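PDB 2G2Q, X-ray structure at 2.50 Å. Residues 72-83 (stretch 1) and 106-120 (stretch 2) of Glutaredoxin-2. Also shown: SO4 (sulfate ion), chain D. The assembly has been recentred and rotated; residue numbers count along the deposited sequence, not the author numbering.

Stretch 1 72-83: SIFKYNPQTKQM
Stretch 2 106-120: ILKSEIEKATYGVWP

The most unusual feature is the buried Lys75, whose NZ bonds two backbone carbonyls of stretch 2 and also a sulfate ion. Lys75 NZ donates hydrogen bonds to Ile111 O at 2.7 Å and to Ala114 O at 2.9 Å. Neither carbonyl accepts a backbone hydrogen bond within its own stretch, and the positively charged ammonium suits both. Lys75 NZ also bonds SO4 O2 at 3.0 Å and, weakly, SO4 O1 at 3.4 Å. Tyr116 OH donates to SO4 O1 at 2.7 Å. The sulfate probably comes from the crystallisation liquor. Lys75 reaches this site with chi angles t, t, p, t.

Stretch 1 is a strand over 72-77, a turn, and a second strand starting at 82. Residues 78-80 have helical phi/psi, and Lys81 has positive phi (67/35). Asn77 N bonds Gln82 O at 2.9 Å, and Lys81 N bonds Asn77 O at 2.6 Å. Asn77 (chi1 t) also braces the turn from within: Asn77 OD1 accepts from Thr80 N at 2.8 Å and Gln79 N at 2.9 Å. Gln82 NE2 donates to Thr80 OG1 at 3.0 Å.

Stretch 2 begins in a helix that starts earlier in the chain, then runs extended from Ala114. The helix axis passes 9.4 Å from that of strand 72-77, with 45° between their N-to-C directions. The CA atoms of Lys75 and Ile111 are 7.4 Å apart. Here Ile73 (m, t) points toward the helix, and Ile73 CD1 meets Leu107 CD1 at 4.1 Å. Leu107 is t, p. Lys75 CD lies 4.3 Å from Ile111 CG2, so the aliphatic part of the lysine joins this apolar packing.

Further on, Met83 and Gly117 form an antiparallel bridge, CA-CA 5.5 Å. Met83 N donates to Gly117 O at 3.0 Å, and Gly117 N to Met83 O at 2.8 Å. Tyr116 CA adds a CH contact to Met83 O at 3.3 Å.

Tyr116 (chi1 m, chi2 114°) points toward stretch 1. Tyr116 CD2 is 3.8 Å from Gln82 CB, and Tyr116 CE2 is 3.8 Å from Asn77 CB. Tyr116 OH is 3.4 Å from Lys75 CE.

Met83 is selenomethionine, rotamer t, p, p. Met83 CB sits over one face of Trp119, 3.8 Å from the centroid of the six-membered ring, a CH-pi contact. Met83 CG is very close to Trp119 CH2, 3.1 Å. Trp119 has chi1 -41° and chi2 -35°. Phe74 (chi1 m) meets the indole edge to edge, Phe74 CD2 to Trp119 CH2 at 4.0 Å.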

# COMPACT_ATOMS: atom_id res chain seq x y z
N SER A 72 -0.09 1.22 -0.96
CA SER A 72 -1.49 1.50 -1.10
C SER A 72 -2.26 0.24 -1.48
O SER A 72 -1.80 -0.57 -2.30
CB SER A 72 -1.71 2.59 -2.15
OG SER A 72 -0.95 3.74 -1.84
N ILE A 73 -3.44 0.11 -0.89
CA ILE A 73 -4.34 -1.00 -1.15
C ILE A 73 -5.70 -0.51 -1.70
O ILE A 73 -6.34 0.38 -1.14
CB ILE A 73 -4.54 -1.85 0.12
CG1 ILE A 73 -3.18 -2.36 0.64
CG2 ILE A 73 -5.49 -3.02 -0.15
CD1 ILE A 73 -3.26 -3.06 2.01
N PHE A 74 -6.11 -1.11 -2.81
CA PHE A 74 -7.41 -0.88 -3.38
C PHE A 74 -8.21 -2.18 -3.36
O PHE A 74 -7.66 -3.29 -3.31
CB PHE A 74 -7.30 -0.40 -4.83
CG PHE A 74 -6.61 0.91 -4.98
CD1 PHE A 74 -5.22 0.97 -5.05
CD2 PHE A 74 -7.33 2.07 -5.03
CE1 PHE A 74 -4.57 2.19 -5.17
CE2 PHE A 74 -6.69 3.28 -5.17
CZ PHE A 74 -5.31 3.35 -5.23
N LYS A 75 -9.52 -2.03 -3.40
CA LYS A 75 -10.42 -3.15 -3.34
C LYS A 75 -11.26 -3.03 -4.61
O LYS A 75 -11.97 -2.04 -4.80
CB LYS A 75 -11.26 -3.09 -2.05
CG LYS A 75 -12.22 -4.25 -1.86
CD LYS A 75 -12.89 -4.26 -0.48
CE LYS A 75 -13.94 -3.16 -0.32
NZ LYS A 75 -14.51 -3.16 1.07
N TYR A 76 -11.13 -4.02 -5.49
CA TYR A 76 -11.88 -4.04 -6.74
C TYR A 76 -12.95 -5.13 -6.74
O TYR A 76 -12.67 -6.30 -6.41
CB TYR A 76 -10.95 -4.23 -7.96
CG TYR A 76 -11.70 -4.18 -9.27
CD1 TYR A 76 -12.39 -3.03 -9.65
CD2 TYR A 76 -11.73 -5.28 -10.13
CE1 TYR A 76 -13.07 -2.95 -10.85
CE2 TYR A 76 -12.43 -5.22 -11.35
CZ TYR A 76 -13.10 -4.05 -11.69
OH TYR A 76 -13.82 -3.96 -12.88
N ASN A 77 -14.17 -4.76 -7.12
CA ASN A 77 -15.24 -5.73 -7.28
C ASN A 77 -15.51 -6.03 -8.74
O ASN A 77 -16.16 -5.25 -9.42
CB ASN A 77 -16.54 -5.26 -6.57
CG ASN A 77 -17.64 -6.31 -6.60
OD1 ASN A 77 -17.94 -6.92 -7.65
ND2 ASN A 77 -18.26 -6.54 -5.47
N PRO A 78 -15.06 -7.21 -9.21
CA PRO A 78 -15.09 -7.58 -10.64
C PRO A 78 -16.51 -7.76 -11.21
O PRO A 78 -16.73 -7.69 -12.44
CB PRO A 78 -14.36 -8.92 -10.67
CG PRO A 78 -13.68 -9.04 -9.34
CD PRO A 78 -14.55 -8.31 -8.37
N GLN A 79 -17.47 -8.01 -10.34
CA GLN A 79 -18.84 -8.22 -10.76
C GLN A 79 -19.58 -6.89 -10.89
O GLN A 79 -20.25 -6.64 -11.89
CB GLN A 79 -19.54 -9.15 -9.76
CG GLN A 79 -18.98 -10.55 -9.75
CD GLN A 79 -19.74 -11.49 -10.66
OE1 GLN A 79 -19.98 -11.19 -11.84
NE2 GLN A 79 -20.15 -12.64 -10.12
N THR A 80 -19.48 -6.03 -9.87
CA THR A 80 -20.06 -4.68 -9.96
C THR A 80 -19.19 -3.70 -10.75
O THR A 80 -19.68 -2.68 -11.20
CB THR A 80 -20.34 -4.04 -8.59
OG1 THR A 80 -19.10 -3.62 -8.00
CG2 THR A 80 -21.10 -4.97 -7.66
N LYS A 81 -17.90 -4.01 -10.89
CA LYS A 81 -16.96 -3.13 -11.59
C LYS A 81 -16.74 -1.83 -10.82
O LYS A 81 -16.54 -0.76 -11.40
CB LYS A 81 -17.40 -2.88 -13.04
CG LYS A 81 -17.37 -4.14 -13.90
CD LYS A 81 -17.94 -3.89 -15.30
CE LYS A 81 -17.55 -5.02 -16.25
NZ LYS A 81 -18.46 -5.15 -17.43
N GLN A 82 -16.76 -1.94 -9.49
CA GLN A 82 -16.61 -0.80 -8.61
C GLN A 82 -15.31 -0.93 -7.89
O GLN A 82 -14.78 -2.03 -7.74
CB GLN A 82 -17.73 -0.74 -7.60
CG GLN A 82 -19.01 -0.23 -8.15
CD GLN A 82 -20.11 -0.21 -7.12
OE1 GLN A 82 -20.68 0.84 -6.85
NE2 GLN A 82 -20.41 -1.37 -6.54
N MSE A 83 -14.83 0.21 -7.41
CA MSE A 83 -13.52 0.31 -6.82
C MSE A 83 -13.64 0.97 -5.44
O MSE A 83 -14.54 1.78 -5.20
CB MSE A 83 -12.65 1.14 -7.75
CG MSE A 83 -11.20 1.07 -7.47
SE MSE A 83 -10.37 -0.63 -7.79
CE MSE A 83 -10.35 -0.57 -9.80
N ILE A 106 -6.91 -4.77 12.46
CA ILE A 106 -7.29 -3.42 12.04
C ILE A 106 -7.30 -3.33 10.51
O ILE A 106 -8.18 -2.69 9.92
CB ILE A 106 -6.39 -2.32 12.66
CG1 ILE A 106 -6.51 -2.34 14.19
CG2 ILE A 106 -6.76 -0.93 12.12
CD1 ILE A 106 -5.45 -1.48 14.91
N LEU A 107 -6.33 -3.98 9.88
CA LEU A 107 -6.25 -4.00 8.43
C LEU A 107 -7.48 -4.70 7.84
O LEU A 107 -8.08 -4.20 6.89
CB LEU A 107 -4.94 -4.64 7.95
CG LEU A 107 -4.74 -4.66 6.44
CD1 LEU A 107 -4.74 -3.25 5.82
CD2 LEU A 107 -3.47 -5.39 6.08
N LYS A 108 -7.86 -5.84 8.41
CA LYS A 108 -9.06 -6.54 7.98
C LYS A 108 -10.29 -5.62 8.03
O LYS A 108 -11.01 -5.50 7.03
CB LYS A 108 -9.30 -7.82 8.78
CG LYS A 108 -10.40 -8.70 8.15
CD LYS A 108 -10.69 -10.00 8.91
CE LYS A 108 -11.63 -10.89 8.05
NZ LYS A 108 -11.82 -12.29 8.56
N SER A 109 -10.51 -4.99 9.18
CA SER A 109 -11.61 -4.03 9.36
C SER A 109 -11.60 -2.95 8.28
O SER A 109 -12.63 -2.69 7.66
CB SER A 109 -11.55 -3.33 10.72
OG SER A 109 -11.52 -4.24 11.79
N GLU A 110 -10.44 -2.31 8.08
CA GLU A 110 -10.32 -1.19 7.15
C GLU A 110 -10.63 -1.63 5.72
O GLU A 110 -11.26 -0.88 4.95
CB GLU A 110 -8.93 -0.55 7.25
CG GLU A 110 -8.63 0.05 8.64
CD GLU A 110 -7.18 0.55 8.78
OE1 GLU A 110 -6.99 1.65 9.35
OE2 GLU A 110 -6.24 -0.14 8.33
N ILE A 111 -10.18 -2.83 5.36
CA ILE A 111 -10.44 -3.39 4.03
C ILE A 111 -11.93 -3.70 3.89
O ILE A 111 -12.52 -3.50 2.83
CB ILE A 111 -9.63 -4.69 3.80
CG1 ILE A 111 -8.16 -4.38 3.60
CG2 ILE A 111 -10.18 -5.48 2.60
CD1 ILE A 111 -7.29 -5.63 3.70
N GLU A 112 -12.54 -4.18 4.96
CA GLU A 112 -13.92 -4.58 4.88
C GLU A 112 -14.90 -3.42 4.82
O GLU A 112 -15.94 -3.54 4.20
CB GLU A 112 -14.25 -5.60 5.97
CG GLU A 112 -13.66 -6.98 5.64
CD GLU A 112 -13.95 -8.02 6.69
OE1 GLU A 112 -14.15 -9.20 6.31
OE2 GLU A 112 -13.97 -7.68 7.90
N LYS A 113 -14.54 -2.30 5.44
CA LYS A 113 -15.39 -1.10 5.52
C LYS A 113 -15.22 -0.15 4.33
O LYS A 113 -16.00 0.78 4.16
CB LYS A 113 -15.09 -0.32 6.79
CG LYS A 113 -15.48 -0.99 8.10
CD LYS A 113 -14.65 -0.40 9.26
CE LYS A 113 -15.50 -0.08 10.49
NZ LYS A 113 -15.72 -1.21 11.45
N ALA A 114 -14.18 -0.36 3.54
CA ALA A 114 -13.89 0.52 2.41
C ALA A 114 -15.08 0.56 1.43
O ALA A 114 -15.53 -0.47 0.95
CB ALA A 114 -12.63 0.04 1.71
N THR A 115 -15.58 1.76 1.15
CA THR A 115 -16.78 1.93 0.35
C THR A 115 -16.51 1.97 -1.14
O THR A 115 -15.55 2.58 -1.58
CB THR A 115 -17.54 3.21 0.73
OG1 THR A 115 -16.72 4.35 0.46
CG2 THR A 115 -17.96 3.17 2.20
N TYR A 116 -17.39 1.34 -1.91
CA TYR A 116 -17.28 1.28 -3.37
C TYR A 116 -17.80 2.51 -4.10
O TYR A 116 -18.73 3.17 -3.64
CB TYR A 116 -18.07 0.08 -3.90
CG TYR A 116 -17.39 -1.22 -3.63
CD1 TYR A 116 -17.96 -2.15 -2.76
CD2 TYR A 116 -16.18 -1.52 -4.22
CE1 TYR A 116 -17.34 -3.35 -2.50
CE2 TYR A 116 -15.56 -2.71 -3.96
CZ TYR A 116 -16.14 -3.62 -3.10
OH TYR A 116 -15.51 -4.81 -2.84
N GLY A 117 -17.19 2.78 -5.25
CA GLY A 117 -17.67 3.78 -6.19
C GLY A 117 -17.19 3.56 -7.61
O GLY A 117 -16.26 2.78 -7.87
N VAL A 118 -17.86 4.25 -8.53
CA VAL A 118 -17.34 4.42 -9.89
C VAL A 118 -16.64 5.79 -9.93
O VAL A 118 -17.28 6.83 -9.65
CB VAL A 118 -18.48 4.35 -10.96
CG1 VAL A 118 -18.05 4.96 -12.29
CG2 VAL A 118 -18.95 2.91 -11.14
N TRP A 119 -15.34 5.78 -10.25
CA TRP A 119 -14.56 7.01 -10.43
C TRP A 119 -14.33 7.25 -11.91
O TRP A 119 -13.82 6.36 -12.60
CB TRP A 119 -13.20 6.93 -9.70
CG TRP A 119 -13.28 6.28 -8.32
CD1 TRP A 119 -14.31 6.37 -7.41
CD2 TRP A 119 -12.28 5.45 -7.71
NE1 TRP A 119 -14.00 5.65 -6.28
CE2 TRP A 119 -12.76 5.08 -6.44
CE3 TRP A 119 -11.02 4.99 -8.12
CZ2 TRP A 119 -12.03 4.25 -5.57
CZ3 TRP A 119 -10.29 4.18 -7.25
CH2 TRP A 119 -10.80 3.82 -6.00
N PRO A 120 -14.73 8.44 -12.43
CA PRO A 120 -14.59 8.76 -13.86
C PRO A 120 -13.14 8.99 -14.28
O PRO A 120 -12.61 8.27 -15.14
CB PRO A 120 -15.42 10.05 -14.02
CG PRO A 120 -15.40 10.69 -12.69
CD PRO A 120 -15.36 9.56 -11.68
S SO4 D . -15.93 -6.65 0.50
O1 SO4 D . -16.36 -5.59 -0.39
O2 SO4 D . -14.86 -6.17 1.37
O3 SO4 D . -17.09 -7.03 1.32
O4 SO4 D . -15.48 -7.80 -0.27